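Local coordinates for protein lectin CEL-I, N-acetyl-D-galactosamine-specific C-type (Cucumaria echinata, PDB 4WQQ) that binds carbohydrates in a calcium-dependent manner as a C-type lectin specific for galactose and N-acetylgalactosamine, here engineered to recognise mannose, at residues H14-A28 against A128-F140. The protein carries 3 engineered substitutions. Numbering follows the deposited sequence.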
# COMPACT_ATOMS: atom_id res chain seq x y z
N HIS A 14 -2.26 -1.32 -9.11
CA HIS A 14 -1.49 -0.07 -8.89
C HIS A 14 -2.39 0.97 -8.27
O HIS A 14 -3.63 0.79 -8.24
CB HIS A 14 -0.85 0.51 -10.21
CG HIS A 14 0.17 -0.36 -10.81
ND1 HIS A 14 1.46 -0.48 -10.33
CD2 HIS A 14 0.12 -1.12 -11.94
CE1 HIS A 14 2.14 -1.32 -11.10
NE2 HIS A 14 1.33 -1.76 -12.05
N CYS A 15 -1.77 2.01 -7.71
CA CYS A 15 -2.43 3.19 -7.28
C CYS A 15 -1.84 4.38 -8.00
O CYS A 15 -0.68 4.33 -8.38
CB CYS A 15 -2.34 3.42 -5.76
SG CYS A 15 -2.80 2.00 -4.75
N TYR A 16 -2.65 5.37 -8.22
CA TYR A 16 -2.31 6.55 -9.01
C TYR A 16 -2.71 7.83 -8.25
O TYR A 16 -3.73 7.88 -7.51
CB TYR A 16 -2.98 6.53 -10.43
CG TYR A 16 -2.62 5.32 -11.24
CD1 TYR A 16 -3.28 4.13 -11.05
CD2 TYR A 16 -1.67 5.37 -12.21
CE1 TYR A 16 -2.94 3.01 -11.78
CE2 TYR A 16 -1.33 4.26 -12.98
CZ TYR A 16 -1.96 3.07 -12.75
OH TYR A 16 -1.69 1.90 -13.46
N ARG A 17 -1.94 8.91 -8.42
CA ARG A 17 -2.27 10.18 -7.86
C ARG A 17 -1.83 11.31 -8.78
O ARG A 17 -0.67 11.42 -9.15
CB ARG A 17 -1.65 10.39 -6.49
CG ARG A 17 -2.11 11.65 -5.78
CD ARG A 17 -1.79 11.55 -4.30
NE ARG A 17 -2.06 12.80 -3.63
CZ ARG A 17 -1.76 13.07 -2.36
NH1 ARG A 17 -1.16 12.16 -1.61
NH2 ARG A 17 -2.04 14.29 -1.88
N PHE A 18 -2.80 12.14 -9.15
CA PHE A 18 -2.55 13.30 -9.93
C PHE A 18 -2.33 14.54 -9.10
O PHE A 18 -3.07 14.80 -8.14
CB PHE A 18 -3.76 13.53 -10.85
CG PHE A 18 -3.69 14.82 -11.61
CD1 PHE A 18 -2.66 15.02 -12.52
CD2 PHE A 18 -4.60 15.87 -11.36
CE1 PHE A 18 -2.52 16.20 -13.21
CE2 PHE A 18 -4.47 17.06 -12.06
CZ PHE A 18 -3.43 17.26 -12.95
N PHE A 19 -1.26 15.27 -9.45
CA PHE A 19 -0.89 16.52 -8.87
C PHE A 19 -1.04 17.65 -9.86
O PHE A 19 -0.35 17.79 -10.84
CB PHE A 19 0.54 16.47 -8.37
CG PHE A 19 0.70 15.56 -7.19
CD1 PHE A 19 0.46 16.00 -5.91
CD2 PHE A 19 1.02 14.23 -7.38
CE1 PHE A 19 0.58 15.15 -4.81
CE2 PHE A 19 1.12 13.40 -6.29
CZ PHE A 19 0.90 13.86 -5.02
N ASN A 20 -1.99 18.51 -9.55
CA ASN A 20 -2.40 19.60 -10.44
C ASN A 20 -1.56 20.84 -10.20
O ASN A 20 -2.05 21.89 -9.85
CB ASN A 20 -3.88 19.86 -10.28
CG ASN A 20 -4.45 20.67 -11.42
OD1 ASN A 20 -3.84 20.85 -12.44
ND2 ASN A 20 -5.67 21.10 -11.25
N THR A 21 -0.26 20.66 -10.40
CA THR A 21 0.77 21.66 -10.13
C THR A 21 1.72 21.63 -11.25
O THR A 21 2.30 20.56 -11.61
CB THR A 21 1.49 21.34 -8.78
OG1 THR A 21 0.56 21.50 -7.68
CG2 THR A 21 2.69 22.25 -8.53
N LEU A 22 1.91 22.78 -11.86
CA LEU A 22 2.87 22.90 -12.91
C LEU A 22 4.31 22.86 -12.36
O LEU A 22 4.68 23.61 -11.42
CB LEU A 22 2.64 24.25 -13.63
CG LEU A 22 2.01 24.47 -15.00
CD1 LEU A 22 2.61 25.77 -15.56
CD2 LEU A 22 2.27 23.40 -16.01
N THR A 23 5.17 22.01 -12.94
CA THR A 23 6.53 21.90 -12.51
C THR A 23 7.40 21.28 -13.66
O THR A 23 6.90 20.88 -14.71
CB THR A 23 6.69 21.14 -11.12
OG1 THR A 23 7.97 21.41 -10.57
CG2 THR A 23 6.51 19.60 -11.27
N THR A 24 8.70 21.23 -13.44
CA THR A 24 9.64 20.60 -14.33
C THR A 24 9.56 19.07 -14.19
O THR A 24 9.09 18.56 -13.19
CB THR A 24 11.06 21.03 -14.04
OG1 THR A 24 11.39 20.69 -12.68
CG2 THR A 24 11.24 22.54 -14.23
N TRP A 25 10.04 18.37 -15.19
CA TRP A 25 10.05 16.93 -15.15
C TRP A 25 10.91 16.45 -13.96
O TRP A 25 10.50 15.55 -13.24
CB TRP A 25 10.57 16.32 -16.42
CG TRP A 25 10.50 14.82 -16.50
CD1 TRP A 25 9.51 14.06 -17.03
CD2 TRP A 25 11.49 13.89 -16.05
NE1 TRP A 25 9.80 12.74 -16.92
CE2 TRP A 25 11.03 12.61 -16.34
CE3 TRP A 25 12.74 14.01 -15.44
CZ2 TRP A 25 11.78 11.45 -16.04
CZ3 TRP A 25 13.48 12.87 -15.19
CH2 TRP A 25 13.01 11.63 -15.50
N GLU A 26 12.07 17.07 -13.80
CA GLU A 26 13.00 16.68 -12.72
C GLU A 26 12.33 16.86 -11.38
O GLU A 26 12.40 15.97 -10.52
CB GLU A 26 14.26 17.55 -12.82
CG GLU A 26 15.52 16.74 -12.68
CD GLU A 26 16.09 16.80 -11.29
OE1 GLU A 26 17.19 17.41 -11.14
OE2 GLU A 26 15.43 16.23 -10.37
N ASN A 27 11.63 17.96 -11.16
CA ASN A 27 11.01 18.14 -9.88
C ASN A 27 9.78 17.25 -9.70
O ASN A 27 9.55 16.74 -8.64
CB ASN A 27 10.63 19.58 -9.64
CG ASN A 27 10.02 19.78 -8.28
OD1 ASN A 27 10.68 19.55 -7.24
ND2 ASN A 27 8.79 20.17 -8.26
N ALA A 28 9.02 17.02 -10.79
CA ALA A 28 7.92 16.05 -10.71
C ALA A 28 8.45 14.62 -10.30
O ALA A 28 7.82 13.92 -9.52
CB ALA A 28 7.18 16.03 -12.01
N ALA A 128 14.06 20.06 -20.46
CA ALA A 128 14.21 20.16 -19.01
C ALA A 128 13.73 21.42 -18.40
O ALA A 128 13.61 21.53 -17.16
CB ALA A 128 15.71 19.92 -18.69
N ALA A 129 13.48 22.41 -19.22
CA ALA A 129 12.93 23.67 -18.75
C ALA A 129 11.43 23.77 -18.89
O ALA A 129 10.84 24.62 -18.32
CB ALA A 129 13.59 24.83 -19.49
N ALA A 130 10.82 22.90 -19.70
CA ALA A 130 9.38 22.87 -19.85
C ALA A 130 8.71 22.52 -18.54
O ALA A 130 9.32 21.97 -17.61
CB ALA A 130 9.05 21.84 -20.92
N GLN A 131 7.46 22.94 -18.43
CA GLN A 131 6.70 22.62 -17.25
C GLN A 131 5.38 21.96 -17.65
O GLN A 131 4.87 22.22 -18.73
CB GLN A 131 6.46 23.87 -16.38
CG GLN A 131 7.79 24.48 -15.92
CD GLN A 131 7.81 25.23 -14.61
OE1 GLN A 131 8.81 25.91 -14.29
NE2 GLN A 131 6.78 25.14 -13.84
N ALA A 132 4.84 21.13 -16.75
CA ALA A 132 3.67 20.35 -16.96
C ALA A 132 3.14 19.90 -15.63
O ALA A 132 3.85 20.02 -14.63
CB ALA A 132 3.91 19.13 -17.86
N LYS A 133 1.91 19.35 -15.65
CA LYS A 133 1.29 18.72 -14.49
C LYS A 133 1.96 17.34 -14.32
O LYS A 133 2.76 16.98 -15.18
CB LYS A 133 -0.21 18.62 -14.64
CG LYS A 133 -0.86 19.92 -15.05
CD LYS A 133 -0.69 21.04 -14.04
CE LYS A 133 -1.36 22.36 -14.58
NZ LYS A 133 -2.83 22.19 -14.75
N TYR A 134 1.67 16.59 -13.26
CA TYR A 134 2.28 15.26 -13.16
C TYR A 134 1.39 14.26 -12.45
O TYR A 134 0.48 14.60 -11.75
CB TYR A 134 3.69 15.33 -12.57
CG TYR A 134 3.76 15.80 -11.15
CD1 TYR A 134 3.74 17.14 -10.84
CD2 TYR A 134 3.91 14.87 -10.09
CE1 TYR A 134 3.86 17.53 -9.53
CE2 TYR A 134 4.00 15.25 -8.80
CZ TYR A 134 3.96 16.58 -8.49
OH TYR A 134 4.07 17.05 -7.18
N MET A 135 1.70 13.02 -12.70
CA MET A 135 0.97 11.91 -12.12
C MET A 135 1.98 10.90 -11.54
O MET A 135 2.94 10.49 -12.22
CB MET A 135 0.27 11.25 -13.28
CG MET A 135 -0.42 9.95 -13.02
SD MET A 135 -2.11 10.15 -12.55
CE MET A 135 -2.96 11.17 -13.84
N CYS A 136 1.69 10.44 -10.34
CA CYS A 136 2.49 9.40 -9.73
C CYS A 136 1.76 8.06 -9.70
O CYS A 136 0.53 8.01 -9.85
CB CYS A 136 2.85 9.77 -8.30
SG CYS A 136 3.55 11.45 -8.12
N LYS A 137 2.53 7.02 -9.53
CA LYS A 137 2.01 5.63 -9.57
C LYS A 137 2.75 4.90 -8.50
O LYS A 137 3.96 5.04 -8.39
CB LYS A 137 2.31 5.05 -10.94
CG LYS A 137 2.02 3.60 -11.20
CD LYS A 137 2.28 3.27 -12.70
CE LYS A 137 2.35 1.77 -12.91
NZ LYS A 137 2.48 1.35 -14.33
N LEU A 138 2.02 4.06 -7.75
CA LEU A 138 2.62 3.08 -6.88
C LEU A 138 2.82 1.73 -7.52
O LEU A 138 1.91 1.21 -8.18
CB LEU A 138 1.75 2.91 -5.66
CG LEU A 138 1.50 4.19 -4.87
CD1 LEU A 138 0.75 3.79 -3.65
CD2 LEU A 138 2.73 5.03 -4.48
N THR A 139 4.01 1.17 -7.28
CA THR A 139 4.33 -0.19 -7.71
C THR A 139 4.72 -0.99 -6.45
O THR A 139 5.61 -0.61 -5.69
CB THR A 139 5.47 -0.21 -8.77
OG1 THR A 139 5.05 0.55 -9.91
CG2 THR A 139 5.81 -1.63 -9.23
N PHE A 140 4.06 -2.14 -6.26
CA PHE A 140 4.33 -3.03 -5.14
C PHE A 140 5.33 -4.03 -5.54
O PHE A 140 5.01 -5.03 -6.16
CB PHE A 140 3.05 -3.61 -4.65
CG PHE A 140 2.05 -2.53 -4.35
CD1 PHE A 140 2.12 -1.79 -3.20
CD2 PHE A 140 1.04 -2.24 -5.25
CE1 PHE A 140 1.20 -0.78 -2.97
CE2 PHE A 140 0.15 -1.20 -5.04
CZ PHE A 140 0.21 -0.47 -3.90
O HOH W 1 11.11 19.87 -17.48
O HOH W 2 13.37 18.93 -15.56
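R17 pairs with C136 through two backbone hydrogen bonds, at the middle of an antiparallel pair formed by strands 14-23 and 132-140 (161° between directions). F19 pairs with Y134 in the same register, and T23 with A132 after a shift of two residues, a beta bulge. Y134 is sandwiched. F19 CB lies over one face of its ring, 3.4 Å from CZ, and A28 CB over the opposite face, 3.5 Å from CG. With chi1 at 65°, Y134 CG sits between the backbone N and the carbonyl carbon, which turns the ring toward A28 of helix 25-34. The F19 and Y134 rings are near parallel but barely overlap. C136 SG lies 3.6 Å from F19 CE2, oblique to that ring. At the other end of the pair, H14 ND1 donates to L138 O (2.8 Å), which lies near the imidazole plane. K137 CE sits over the centre of the same ring, 3.5 Å from ND1. At the bulge, K133 bends at chi2 and chi4, and NZ donates to N20 OD1 (2.9 Å) in its carbonyl plane; D66 and Q68 also hold this NZ. T24 OG1 caps the helix by accepting from N27 N (3.1 Å). Two waters join the helix start to the 128-130 loop: one links W25 N to A130 O, the other E26 N to A128 O. Pairing of the chain's two terminal regions is characteristic of the C-type lectin fold. The C32-C136 disulfide ties strand 132-140 to helix 25-34. F18 and M135 pack against helix 52-65, while strands 42-46 and 71-77 continue the sheet beyond strand 132-140.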